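Putative fumarylacetoacetate hydrolase family protein (Yersinia pestis, PDB 3S52) is of undefined function but belongs to the fumarylacetoacetate hydrolase family, built on the mixed beta-sheet fold of that family's C-terminal domain. Local coordinates at residues Leu15-Asn20 against Ala77-Thr82; Pro83-Ser88 against Phe181-Ala186; Ala87-Val92 against Ile171-Ser176; Asp144-Asp149 against Arg165-Pro170. All coordinates share one frame; numbering follows the deposited sequence.

Contact 1 of 4, residues Leu15-Asn20 against Ala77-Thr82; sequences LDFPVN and AVLIGT
Phe17 carries this contact, its benzyl group reaching from the loop 15-20 to the end of strand 70-80. Its CG lies anti to the carbonyl carbon, beside the backbone N (chi1 -61°), which turns the ring toward the strand end, where it meets two neighbours along its length. Phe17 CE2 touches the Leu79 methyl CD2 at 3.7 Å, with CD2 of the ring almost as near, and CE1, across the ring, comes to 3.6 Å from Gly81 CA. Both approaches are oblique. Gly81 follows the last strand residue, Ile80, and meets the ring through its backbone CA.

Leu79 sends its side chain the other way round, CG anti to the backbone N (chi1 180°), so that the CD2 methyl is carried out to the loop. That same methyl also receives Leu15, whose CD1 stands 4.1 Å from Leu79 CD2 after an anti turn at chi2 (-180°). One leucine methyl thus touches two side chains of the loop; those of Leu15 and Phe17 each cross that of Leu79 obliquely, and the side chains that meet are all apolar. Ala97 of strand 96-107 touches both Phe17 and Leu79, while His7 packs against Phe17 from the N-terminal segment. The arrangement is a small apolar cluster in which the loop leading into strand 21-26 covers the end of a strand of the mixed sheet.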
loop_
_atom_site.group_PDB
_atom_site.type_symbol
_atom_site.label_atom_id
_atom_site.label_comp_id
_atom_site.label_asym_id
_atom_site.label_seq_id
_atom_site.Cartn_x
_atom_site.Cartn_y
_atom_site.Cartn_z
ATOM N N LEU A 15 -3.929 7.509 21.196
ATOM C CA LEU A 15 -4.887 8.347 20.479
ATOM C C LEU A 15 -5.936 7.427 19.893
ATOM O O LEU A 15 -5.681 6.243 19.684
ATOM C CB LEU A 15 -4.210 9.103 19.337
ATOM C CG LEU A 15 -3.124 10.106 19.715
ATOM C CD1 LEU A 15 -2.571 10.767 18.442
ATOM C CD2 LEU A 15 -3.681 11.143 20.682
ATOM N N ASP A 16 -7.127 7.958 19.659
ATOM C CA ASP A 16 -8.266 7.129 19.305
ATOM C C ASP A 16 -8.583 7.006 17.806
ATOM O O ASP A 16 -9.600 6.412 17.454
ATOM C CB ASP A 16 -9.483 7.616 20.062
ATOM C CG ASP A 16 -9.747 9.056 19.807
ATOM O OD1 ASP A 16 -9.661 9.452 18.620
ATOM O OD2 ASP A 16 -10.001 9.786 20.787
ATOM N N PHE A 17 -7.748 7.581 16.935
ATOM C CA PHE A 17 -7.978 7.470 15.496
ATOM C C PHE A 17 -7.681 6.046 15.061
ATOM O O PHE A 17 -6.781 5.420 15.602
ATOM C CB PHE A 17 -7.039 8.377 14.685
ATOM C CG PHE A 17 -7.173 9.851 14.979
ATOM C CD1 PHE A 17 -8.219 10.586 14.452
ATOM C CD2 PHE A 17 -6.225 10.500 15.743
ATOM C CE1 PHE A 17 -8.319 11.943 14.702
ATOM C CE2 PHE A 17 -6.322 11.852 16.004
ATOM C CZ PHE A 17 -7.370 12.576 15.479
ATOM N N PRO A 18 -8.397 5.549 14.043
ATOM C CA PRO A 18 -8.067 4.259 13.415
ATOM C C PRO A 18 -6.686 4.252 12.731
ATOM O O PRO A 18 -6.137 5.287 12.362
ATOM C CB PRO A 18 -9.156 4.108 12.342
ATOM C CG PRO A 18 -10.243 5.038 12.747
ATOM C CD PRO A 18 -9.561 6.189 13.406
ATOM N N VAL A 19 -6.127 3.069 12.559
ATOM C CA VAL A 19 -4.881 2.922 11.838
ATOM C C VAL A 19 -5.200 2.166 10.558
ATOM O O VAL A 19 -5.835 1.114 10.609
ATOM C CB VAL A 19 -3.889 2.117 12.675
ATOM C CG1 VAL A 19 -2.609 1.804 11.868
ATOM C CG2 VAL A 19 -3.582 2.877 13.971
ATOM N N ASN A 20 -4.827 2.724 9.409
ATOM C CA ASN A 20 -5.008 1.996 8.148
ATOM C C ASN A 20 -3.788 2.015 7.254
ATOM O O ASN A 20 -3.166 0.976 7.013
ATOM C CB ASN A 20 -6.230 2.513 7.374
ATOM C CG ASN A 20 -7.533 2.081 8.002
ATOM O OD1 ASN A 20 -8.187 2.855 8.724
ATOM N ND2 ASN A 20 -7.919 0.831 7.749
ATOM N N ALA A 77 5.811 13.655 9.311
ATOM C CA ALA A 77 4.577 12.872 9.156
ATOM C C ALA A 77 3.382 13.730 9.573
ATOM O O ALA A 77 3.450 14.450 10.561
ATOM C CB ALA A 77 4.632 11.599 10.016
ATOM N N VAL A 78 2.293 13.638 8.820
ATOM C CA VAL A 78 1.097 14.425 9.071
ATOM C C VAL A 78 -0.044 13.458 9.362
ATOM O O VAL A 78 -0.261 12.508 8.611
ATOM C CB VAL A 78 0.741 15.261 7.833
ATOM C CG1 VAL A 78 -0.486 16.107 8.079
ATOM C CG2 VAL A 78 1.935 16.112 7.410
ATOM N N LEU A 79 -0.746 13.685 10.464
ATOM C CA LEU A 79 -1.879 12.849 10.852
ATOM C C LEU A 79 -3.175 13.480 10.365
ATOM O O LEU A 79 -3.464 14.646 10.661
ATOM C CB LEU A 79 -1.911 12.684 12.382
ATOM C CG LEU A 79 -3.027 11.846 13.031
ATOM C CD1 LEU A 79 -3.019 10.410 12.553
ATOM C CD2 LEU A 79 -2.923 11.888 14.552
ATOM N N ILE A 80 -3.957 12.706 9.619
ATOM C CA ILE A 80 -5.240 13.171 9.133
ATOM C C ILE A 80 -6.319 12.900 10.191
ATOM O O ILE A 80 -6.442 11.780 10.679
ATOM C CB ILE A 80 -5.642 12.480 7.807
ATOM C CG1 ILE A 80 -4.528 12.595 6.752
ATOM C CG2 ILE A 80 -6.956 13.058 7.296
ATOM C CD1 ILE A 80 -4.124 14.023 6.430
ATOM N N GLY A 81 -7.085 13.926 10.555
ATOM C CA GLY A 81 -8.142 13.769 11.550
ATOM C C GLY A 81 -9.557 13.751 10.993
ATOM O O GLY A 81 -10.510 13.462 11.720
ATOM N N THR A 82 -9.697 14.075 9.709
ATOM C CA THR A 82 -11.001 14.126 9.051
ATOM C C THR A 82 -10.841 13.545 7.662
ATOM O O THR A 82 -9.900 13.896 6.970
ATOM C CB THR A 82 -11.467 15.593 8.894
ATOM O OG1 THR A 82 -11.468 16.248 10.170
ATOM C CG2 THR A 82 -12.859 15.668 8.275
#

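Contact 2 of 4, residues Pro83-Ser88 against Phe181-Ala186; sequences PLKQAS and FFTLRA
Leu184 O is the best-held polar atom here, met by two donors of different strength: the backbone N of Leu84 at 2.9 Å and, as a CA-H...O contact, Pro83 CA at 3.2 Å. The N-H arrives in the plane of the carbonyl, with a C=O...N angle of 147°. Its counterpart runs back from Leu184 N to Leu84 O, also 2.9 Å and nearly straight at 165°, and Leu84 O takes a longer CA-H...O contact from Thr183 CA. Together the two N-H...O bonds make Leu84 and Leu184 an antiparallel hydrogen-bonded pair, a single bridge between two loops. Leu84 CB stands 4.4 Å from Leu184 CB.

Beside the bridge Lys85 crosses Thr183 obliquely, its chain extended as far as CE, with CG anti to the backbone N (chi1 -180°), so that its CG and CD pass the hydroxyl, CD at 3.5 Å from Thr183 OG1. Beyond a bend at chi4, Lys85 NZ makes a salt bridge with Asp128 of the second subunit, which is also hydrogen-bonded to Thr183 OG1; Arg185 pairs with Glu51 of that subunit. The bridge therefore borders the interface with the second subunit, with Leu84 and Leu184 packed on Ile175 of helix 171-181, Leu84 also on helix 89-95, and Leu184 on Val23 of strand 21-26.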
loop_
_atom_site.group_PDB
_atom_site.type_symbol
_atom_site.label_atom_id
_atom_site.label_comp_id
_atom_site.label_asym_id
_atom_site.label_seq_id
_atom_site.Cartn_x
_atom_site.Cartn_y
_atom_site.Cartn_z
ATOM N N PRO A 83 -11.796 12.714 7.213
ATOM C CA PRO A 83 -11.553 12.033 5.938
ATOM C C PRO A 83 -11.481 13.000 4.767
ATOM O O PRO A 83 -12.182 14.016 4.715
ATOM C CB PRO A 83 -12.748 11.079 5.804
ATOM C CG PRO A 83 -13.819 11.667 6.694
ATOM C CD PRO A 83 -13.071 12.313 7.834
ATOM N N LEU A 84 -10.599 12.693 3.827
ATOM C CA LEU A 84 -10.419 13.545 2.655
ATOM C C LEU A 84 -10.526 12.733 1.372
ATOM O O LEU A 84 -9.841 11.712 1.217
ATOM C CB LEU A 84 -9.057 14.218 2.708
ATOM C CG LEU A 84 -8.823 15.154 3.883
ATOM C CD1 LEU A 84 -7.319 15.389 4.082
ATOM C CD2 LEU A 84 -9.585 16.473 3.674
ATOM N N LYS A 85 -11.400 13.167 0.467
ATOM C CA LYS A 85 -11.480 12.554 -0.857
ATOM C C LYS A 85 -11.679 13.659 -1.893
ATOM O O LYS A 85 -12.633 14.424 -1.795
ATOM C CB LYS A 85 -12.630 11.553 -0.920
ATOM C CG LYS A 85 -12.766 10.865 -2.277
ATOM C CD LYS A 85 -13.970 9.934 -2.312
ATOM C CE LYS A 85 -14.228 9.395 -3.723
ATOM N NZ LYS A 85 -13.064 8.613 -4.255
ATOM N N GLN A 86 -10.774 13.752 -2.865
ATOM C CA GLN A 86 -10.846 14.823 -3.857
ATOM C C GLN A 86 -11.035 16.155 -3.149
ATOM O O GLN A 86 -11.930 16.920 -3.486
ATOM C CB GLN A 86 -12.004 14.575 -4.830
ATOM C CG GLN A 86 -11.795 13.349 -5.731
ATOM C CD GLN A 86 -13.066 12.935 -6.457
ATOM O OE1 GLN A 86 -14.132 13.509 -6.239
ATOM N NE2 GLN A 86 -12.958 11.928 -7.319
ATOM N N ALA A 87 -10.190 16.425 -2.159
ATOM C CA ALA A 87 -10.392 17.567 -1.279
ATOM C C ALA A 87 -9.650 18.809 -1.763
ATOM O O ALA A 87 -8.545 18.714 -2.291
ATOM C CB ALA A 87 -9.958 17.218 0.133
ATOM N N SER A 88 -10.268 19.967 -1.574
ATOM C CA SER A 88 -9.645 21.246 -1.881
ATOM C C SER A 88 -8.545 21.530 -0.870
ATOM O O SER A 88 -8.499 20.927 0.201
ATOM C CB SER A 88 -10.673 22.372 -1.822
ATOM O OG SER A 88 -11.027 22.630 -0.470
ATOM N N PHE A 181 -6.534 10.371 -5.679
ATOM C CA PHE A 181 -6.343 8.938 -5.911
ATOM C C PHE A 181 -6.877 8.107 -4.753
ATOM O O PHE A 181 -7.560 7.105 -4.968
ATOM C CB PHE A 181 -4.873 8.591 -6.213
ATOM C CG PHE A 181 -4.395 9.132 -7.529
ATOM C CD1 PHE A 181 -4.481 8.356 -8.688
ATOM C CD2 PHE A 181 -3.894 10.424 -7.621
ATOM C CE1 PHE A 181 -4.049 8.850 -9.907
ATOM C CE2 PHE A 181 -3.461 10.930 -8.828
ATOM C CZ PHE A 181 -3.539 10.145 -9.982
ATOM N N PHE A 182 -6.434 8.449 -3.542
ATOM C CA PHE A 182 -6.754 7.668 -2.350
ATOM C C PHE A 182 -7.601 8.446 -1.343
ATOM O O PHE A 182 -7.278 9.575 -0.982
ATOM C CB PHE A 182 -5.458 7.181 -1.698
ATOM C CG PHE A 182 -4.401 6.790 -2.701
ATOM C CD1 PHE A 182 -4.566 5.666 -3.497
ATOM C CD2 PHE A 182 -3.256 7.544 -2.854
ATOM C CE1 PHE A 182 -3.605 5.303 -4.422
ATOM C CE2 PHE A 182 -2.292 7.181 -3.780
ATOM C CZ PHE A 182 -2.479 6.068 -4.568
ATOM N N THR A 183 -8.713 7.859 -0.923
ATOM C CA THR A 183 -9.434 8.436 0.207
ATOM C C THR A 183 -8.501 8.354 1.412
ATOM O O THR A 183 -7.963 7.289 1.721
ATOM C CB THR A 183 -10.741 7.674 0.502
ATOM O OG1 THR A 183 -11.708 7.984 -0.510
ATOM C CG2 THR A 183 -11.305 8.067 1.885
ATOM N N LEU A 184 -8.276 9.477 2.077
ATOM C CA LEU A 184 -7.454 9.480 3.278
ATOM C C LEU A 184 -8.371 9.499 4.492
ATOM O O LEU A 184 -9.014 10.509 4.771
ATOM C CB LEU A 184 -6.511 10.682 3.292
ATOM C CG LEU A 184 -5.646 10.893 2.047
ATOM C CD1 LEU A 184 -4.686 12.048 2.254
ATOM C CD2 LEU A 184 -4.892 9.624 1.679
ATOM N N ARG A 185 -8.451 8.377 5.198
ATOM C CA ARG A 185 -9.374 8.272 6.312
ATOM C C ARG A 185 -8.785 8.982 7.523
ATOM O O ARG A 185 -7.569 9.164 7.616
ATOM C CB ARG A 185 -9.662 6.806 6.627
ATOM C CG ARG A 185 -10.281 5.993 5.460
ATOM C CD ARG A 185 -11.092 4.796 5.991
ATOM N NE ARG A 185 -11.544 3.854 4.954
ATOM C CZ ARG A 185 -12.572 4.077 4.140
ATOM N NH1 ARG A 185 -12.926 3.165 3.244
ATOM N NH2 ARG A 185 -13.244 5.218 4.210
ATOM N N ALA A 186 -9.648 9.391 8.441
ATOM C CA ALA A 186 -9.179 9.849 9.739
ATOM C C ALA A 186 -8.260 8.763 10.274
ATOM O O ALA A 186 -8.597 7.582 10.219
ATOM C CB ALA A 186 -10.360 10.058 10.684
#

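Contact 3 of 4, residues Ala87-Val92 against Ile171-Ser176; sequences ASEDRV and IIPLIS
This is a helix-to-helix contact between the first turns of helices 89-95 and 171-181 in the fumarylacetoacetate hydrolase fold; helix 171-181 packs on strand 70-80 of the mixed sheet, and helix 89-95 lies against it. Ser88 is the N-cap of helix 89-95: its OG accepts from Arg91 N at 3.2 Å. From the turn so capped, Val92 points at the second helix and spreads its two methyls over Ile175 and Ser176. CG1, anti to the backbone N (chi1 160°), reaches Ile175 CB at 3.8 Å, whereas CG2 lies against the backbone of Ser176, 3.7 Å from its N.

Nearer the surface, Glu89 and Ile172 cross at about a right angle, tightly enough that the Ile172 CG2 methyl is 3.4 Å from Glu89 CB and equally close to Glu89 O. The glutamate continues extended past this methyl, and its carboxylate OE2 ends 3.6 Å from Pro173 CB. Behind the contact Ile175 packs on Val78 and Ile80 of strand 70-80.

The polar link lies just ahead of the capped turn, at Ala87 O, which is gripped by two donors. A water reaches it at 2.7 Å and also donates to Ser176 O; Ser176 OG, anti to its own backbone N, donates to Ala87 O at 2.7 Å, nearly along the C=O axis.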
loop_
_atom_site.group_PDB
_atom_site.type_symbol
_atom_site.label_atom_id
_atom_site.label_comp_id
_atom_site.label_asym_id
_atom_site.label_seq_id
_atom_site.Cartn_x
_atom_site.Cartn_y
_atom_site.Cartn_z
ATOM N N ALA A 87 -10.190 16.425 -2.159
ATOM C CA ALA A 87 -10.392 17.567 -1.279
ATOM C C ALA A 87 -9.650 18.809 -1.763
ATOM O O ALA A 87 -8.545 18.714 -2.291
ATOM C CB ALA A 87 -9.958 17.218 0.133
ATOM N N SER A 88 -10.268 19.967 -1.574
ATOM C CA SER A 88 -9.645 21.246 -1.881
ATOM C C SER A 88 -8.545 21.530 -0.870
ATOM O O SER A 88 -8.499 20.927 0.201
ATOM C CB SER A 88 -10.673 22.372 -1.822
ATOM O OG SER A 88 -11.027 22.630 -0.470
ATOM N N GLU A 89 -7.654 22.453 -1.213
ATOM C CA GLU A 89 -6.575 22.808 -0.308
ATOM C C GLU A 89 -7.110 23.287 1.036
ATOM O O GLU A 89 -6.569 22.937 2.073
ATOM C CB GLU A 89 -5.649 23.844 -0.942
ATOM C CG GLU A 89 -4.762 23.257 -2.032
ATOM C CD GLU A 89 -3.824 24.284 -2.636
ATOM O OE1 GLU A 89 -3.765 25.421 -2.117
ATOM O OE2 GLU A 89 -3.147 23.957 -3.633
ATOM N N ASP A 90 -8.188 24.067 1.023
ATOM C CA ASP A 90 -8.760 24.547 2.281
ATOM C C ASP A 90 -9.345 23.420 3.146
ATOM O O ASP A 90 -9.161 23.400 4.366
ATOM C CB ASP A 90 -9.842 25.591 1.996
ATOM N N ARG A 91 -10.024 22.468 2.522
ATOM C CA ARG A 91 -10.541 21.339 3.275
ATOM C C ARG A 91 -9.391 20.529 3.880
ATOM O O ARG A 91 -9.475 20.068 5.023
ATOM C CB ARG A 91 -11.426 20.467 2.394
ATOM C CG ARG A 91 -12.063 19.294 3.142
ATOM C CD ARG A 91 -12.857 18.397 2.202
ATOM N NE ARG A 91 -13.922 19.144 1.543
ATOM C CZ ARG A 91 -15.097 19.413 2.104
ATOM N NH1 ARG A 91 -16.019 20.104 1.440
ATOM N NH2 ARG A 91 -15.349 18.990 3.337
ATOM N N VAL A 92 -8.313 20.370 3.116
ATOM C CA VAL A 92 -7.124 19.663 3.602
ATOM C C VAL A 92 -6.554 20.364 4.824
ATOM O O VAL A 92 -6.336 19.741 5.863
ATOM C CB VAL A 92 -6.013 19.530 2.512
ATOM C CG1 VAL A 92 -4.650 19.253 3.154
ATOM C CG2 VAL A 92 -6.382 18.429 1.508
ATOM N N ILE A 171 3.018 20.764 1.757
ATOM C CA ILE A 171 2.115 19.826 2.433
ATOM C C ILE A 171 0.666 19.841 1.953
ATOM O O ILE A 171 0.089 18.800 1.630
ATOM C CB ILE A 171 2.117 20.079 3.958
ATOM C CG1 ILE A 171 3.481 19.714 4.563
ATOM C CG2 ILE A 171 0.995 19.317 4.632
ATOM C CD1 ILE A 171 3.674 20.271 5.966
ATOM N N ILE A 172 0.061 21.019 1.932
ATOM C CA ILE A 172 -1.356 21.108 1.592
ATOM C C ILE A 172 -1.703 20.677 0.154
ATOM O O ILE A 172 -2.496 19.761 -0.036
ATOM C CB ILE A 172 -1.929 22.493 1.958
ATOM C CG1 ILE A 172 -2.091 22.568 3.482
ATOM C CG2 ILE A 172 -3.262 22.726 1.279
ATOM C CD1 ILE A 172 -1.906 23.954 4.037
ATOM N N PRO A 173 -1.099 21.317 -0.860
ATOM C CA PRO A 173 -1.330 20.808 -2.218
ATOM C C PRO A 173 -0.944 19.332 -2.388
ATOM O O PRO A 173 -1.540 18.632 -3.213
ATOM C CB PRO A 173 -0.433 21.692 -3.100
ATOM C CG PRO A 173 0.508 22.427 -2.129
ATOM C CD PRO A 173 -0.263 22.535 -0.840
ATOM N N LEU A 174 0.043 18.857 -1.638
ATOM C CA LEU A 174 0.431 17.450 -1.764
ATOM C C LEU A 174 -0.727 16.557 -1.309
ATOM O O LEU A 174 -1.143 15.617 -2.002
ATOM C CB LEU A 174 1.688 17.146 -0.931
ATOM C CG LEU A 174 2.175 15.687 -0.922
ATOM C CD1 LEU A 174 2.688 15.259 -2.276
ATOM C CD2 LEU A 174 3.270 15.506 0.135
ATOM N N ILE A 175 -1.258 16.865 -0.139
ATOM C CA ILE A 175 -2.305 16.042 0.424
ATOM C C ILE A 175 -3.558 16.166 -0.429
ATOM O O ILE A 175 -4.280 15.196 -0.637
ATOM C CB ILE A 175 -2.582 16.383 1.894
ATOM C CG1 ILE A 175 -1.360 16.041 2.746
ATOM C CG2 ILE A 175 -3.788 15.608 2.396
ATOM C CD1 ILE A 175 -1.536 16.372 4.234
ATOM N N SER A 176 -3.800 17.361 -0.950
ATOM C CA SER A 176 -4.917 17.555 -1.851
ATOM C C SER A 176 -4.751 16.619 -3.041
ATOM O O SER A 176 -5.661 15.870 -3.400
ATOM C CB SER A 176 -4.983 19.016 -2.304
ATOM O OG SER A 176 -6.031 19.210 -3.226
HETATM O O HOH W 1 -8.042 17.190 -4.460
#

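Contact 4 of 4, residues Asp144-Asp149 against Arg165-Pro170; sequences DAQQAD and RDMITP
The guanidinium of Arg165 is met along its edge by three oxygens in its plane: Gln147 OE1 and two waters. NH2 donates to Gln147 OE1 at 3.1 Å in a nearly straight bond, 169° at the hydrogen. The amide is turned steeply against the guanidinium, their planes 78° apart, and the donor stands above the carbonyl plane of the glutamine. One water accepts from Arg165 NE and donates weakly to the same OE1; the other accepts from NH1 and donates to Asp149 OD1, so that arginine and aspartate, opposite in charge, are joined through water with 4.9 Å between NH1 and OD1. Arg165 gets there from the crowded position, CG between backbone N and carbonyl carbon (chi1 72°), with a further bend at chi3.

Gln146 covers the other part of the contact, toward Met167 and Pro170. A bend at chi2 brings its amide over to the opposing loop, where the two ends meet different residues: NE2 comes to 3.3 Å from the selenium SE of Met167, a selenomethionine, and OE1 packs 3.5 Å from Pro170 CB. The polar partners of this amide lie just beside the segments, Thr164 O for NE2 and Ile171 N for OE1.

The turn presenting both glutamines is an Asx turn, Asp144 OD1 accepting from Gln146 N at 2.9 Å. The loop 144-149 leads into strand 149-154. Its hairpin partner, strand 157-163, is followed by the loop 165-170, which runs to helix 171-181, beginning right after Pro170.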
loop_
_atom_site.group_PDB
_atom_site.type_symbol
_atom_site.label_atom_id
_atom_site.label_comp_id
_atom_site.label_asym_id
_atom_site.label_seq_id
_atom_site.Cartn_x
_atom_site.Cartn_y
_atom_site.Cartn_z
ATOM N N ASP A 144 4.390 26.629 12.169
ATOM C CA ASP A 144 4.282 26.548 10.725
ATOM C C ASP A 144 4.913 25.245 10.272
ATOM O O ASP A 144 6.123 25.051 10.375
ATOM C CB ASP A 144 5.008 27.733 10.089
ATOM C CG ASP A 144 4.899 27.748 8.569
ATOM O OD1 ASP A 144 4.420 26.756 7.978
ATOM O OD2 ASP A 144 5.316 28.762 7.963
ATOM N N ALA A 145 4.071 24.353 9.758
ATOM C CA ALA A 145 4.469 23.014 9.323
ATOM C C ALA A 145 5.487 23.039 8.188
ATOM O O ALA A 145 6.377 22.194 8.118
ATOM C CB ALA A 145 3.246 22.200 8.927
ATOM N N GLN A 146 5.332 24.032 7.318
ATOM C CA GLN A 146 6.185 24.215 6.153
ATOM C C GLN A 146 7.518 24.872 6.502
ATOM O O GLN A 146 8.261 25.284 5.617
ATOM C CB GLN A 146 5.449 25.047 5.100
ATOM C CG GLN A 146 5.789 24.694 3.662
ATOM C CD GLN A 146 5.444 23.263 3.310
ATOM O OE1 GLN A 146 4.276 22.892 3.243
ATOM N NE2 GLN A 146 6.464 22.454 3.074
ATOM N N GLN A 147 7.817 24.967 7.792
ATOM C CA GLN A 147 9.069 25.565 8.241
ATOM C C GLN A 147 9.717 24.730 9.336
ATOM O O GLN A 147 10.632 25.177 10.021
ATOM C CB GLN A 147 8.838 26.993 8.727
ATOM C CG GLN A 147 8.786 28.011 7.609
ATOM C CD GLN A 147 9.289 29.368 8.037
ATOM O OE1 GLN A 147 10.462 29.692 7.861
ATOM N NE2 GLN A 147 8.403 30.172 8.608
ATOM N N ALA A 148 9.229 23.507 9.490
ATOM C CA ALA A 148 9.753 22.577 10.494
ATOM C C ALA A 148 11.140 21.992 10.187
ATOM O O ALA A 148 11.445 21.653 9.047
ATOM C CB ALA A 148 8.754 21.456 10.742
ATOM N N ASP A 149 11.961 21.868 11.228
ATOM C CA ASP A 149 13.291 21.297 11.136
ATOM C C ASP A 149 13.291 19.801 11.460
ATOM O O ASP A 149 12.614 19.352 12.376
ATOM C CB ASP A 149 14.257 22.042 12.056
ATOM C CG ASP A 149 14.537 23.457 11.569
ATOM O OD1 ASP A 149 15.320 23.624 10.590
ATOM O OD2 ASP A 149 13.974 24.401 12.173
ATOM N N ARG A 165 10.643 23.663 4.506
ATOM C CA ARG A 165 10.531 24.762 3.548
ATOM C C ARG A 165 11.101 24.351 2.193
ATOM O O ARG A 165 10.813 24.982 1.169
ATOM C CB ARG A 165 11.217 26.037 4.049
ATOM C CG ARG A 165 12.744 25.986 4.038
ATOM C CD ARG A 165 13.363 27.359 4.353
ATOM N NE ARG A 165 12.959 27.842 5.671
ATOM C CZ ARG A 165 13.529 27.478 6.817
ATOM N NH1 ARG A 165 14.541 26.618 6.826
ATOM N NH2 ARG A 165 13.084 27.974 7.959
ATOM N N ASP A 166 11.897 23.283 2.176
ATOM C CA ASP A 166 12.542 22.865 0.941
ATOM C C ASP A 166 11.700 21.853 0.154
ATOM O O ASP A 166 12.094 21.421 -0.921
ATOM C CB ASP A 166 13.957 22.334 1.217
ATOM C CG ASP A 166 14.917 23.442 1.664
ATOM O OD1 ASP A 166 14.710 24.608 1.265
ATOM O OD2 ASP A 166 15.870 23.162 2.416
HETATM N N MSE A 167 10.534 21.490 0.678
HETATM C CA MSE A 167 9.636 20.603 -0.071
HETATM C C MSE A 167 9.353 21.173 -1.452
HETATM O O MSE A 167 9.076 22.366 -1.585
HETATM C CB MSE A 167 8.308 20.386 0.672
HETATM C CG MSE A 167 8.458 19.459 1.864
HETATM SE SE MSE A 167 6.813 19.183 2.879
HETATM C CE MSE A 167 7.574 18.241 4.364
ATOM N N ILE A 168 9.427 20.321 -2.471
ATOM C CA ILE A 168 9.091 20.711 -3.839
ATOM C C ILE A 168 7.584 20.879 -3.977
ATOM O O ILE A 168 7.119 21.874 -4.507
ATOM C CB ILE A 168 9.623 19.685 -4.873
ATOM C CG1 ILE A 168 11.156 19.772 -4.975
ATOM C CG2 ILE A 168 8.967 19.905 -6.231
ATOM C CD1 ILE A 168 11.787 18.615 -5.754
ATOM N N THR A 169 6.819 19.914 -3.481
ATOM C CA THR A 169 5.376 20.090 -3.384
ATOM C C THR A 169 5.029 20.255 -1.903
ATOM O O THR A 169 5.240 19.337 -1.120
ATOM C CB THR A 169 4.605 18.883 -3.979
ATOM O OG1 THR A 169 5.118 18.570 -5.283
ATOM C CG2 THR A 169 3.095 19.194 -4.084
ATOM N N PRO A 170 4.534 21.443 -1.508
ATOM C CA PRO A 170 4.221 21.757 -0.112
ATOM C C PRO A 170 3.123 20.849 0.431
ATOM O O PRO A 170 2.393 20.244 -0.356
ATOM C CB PRO A 170 3.720 23.202 -0.188
ATOM C CG PRO A 170 4.320 23.733 -1.425
ATOM C CD PRO A 170 4.241 22.588 -2.383
HETATM O O HOH W 2 10.218 29.338 5.156
HETATM O O HOH W 3 16.316 25.697 9.139
#

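Overall arrangement
One segment of each of contacts 1, 2 and 3 (77-82, 83-88 and 87-92) belongs to a continuous run of the chain, since strand 70-80 passes through 83-88 into helix 89-95. Contacts 2 and 3 are closest, their centres about 9 Å apart; they share Ala87 and Ser88, and Ile175 of contact 3 receives Leu84 and Leu184 of contact 2. The same isoleucine reaches Val78 and Ile80 of contact 1, whose Gly81 O lies 3.6 Å from Ala186 CB of contact 2. Contact 4 is nested inside the loop that contact 3 closes and joins it where Gln146 OE1 probably accepts a hydrogen bond from Ile171 N at 2.9 Å. Between contacts 2 and 4 the centres are about 21 Å apart.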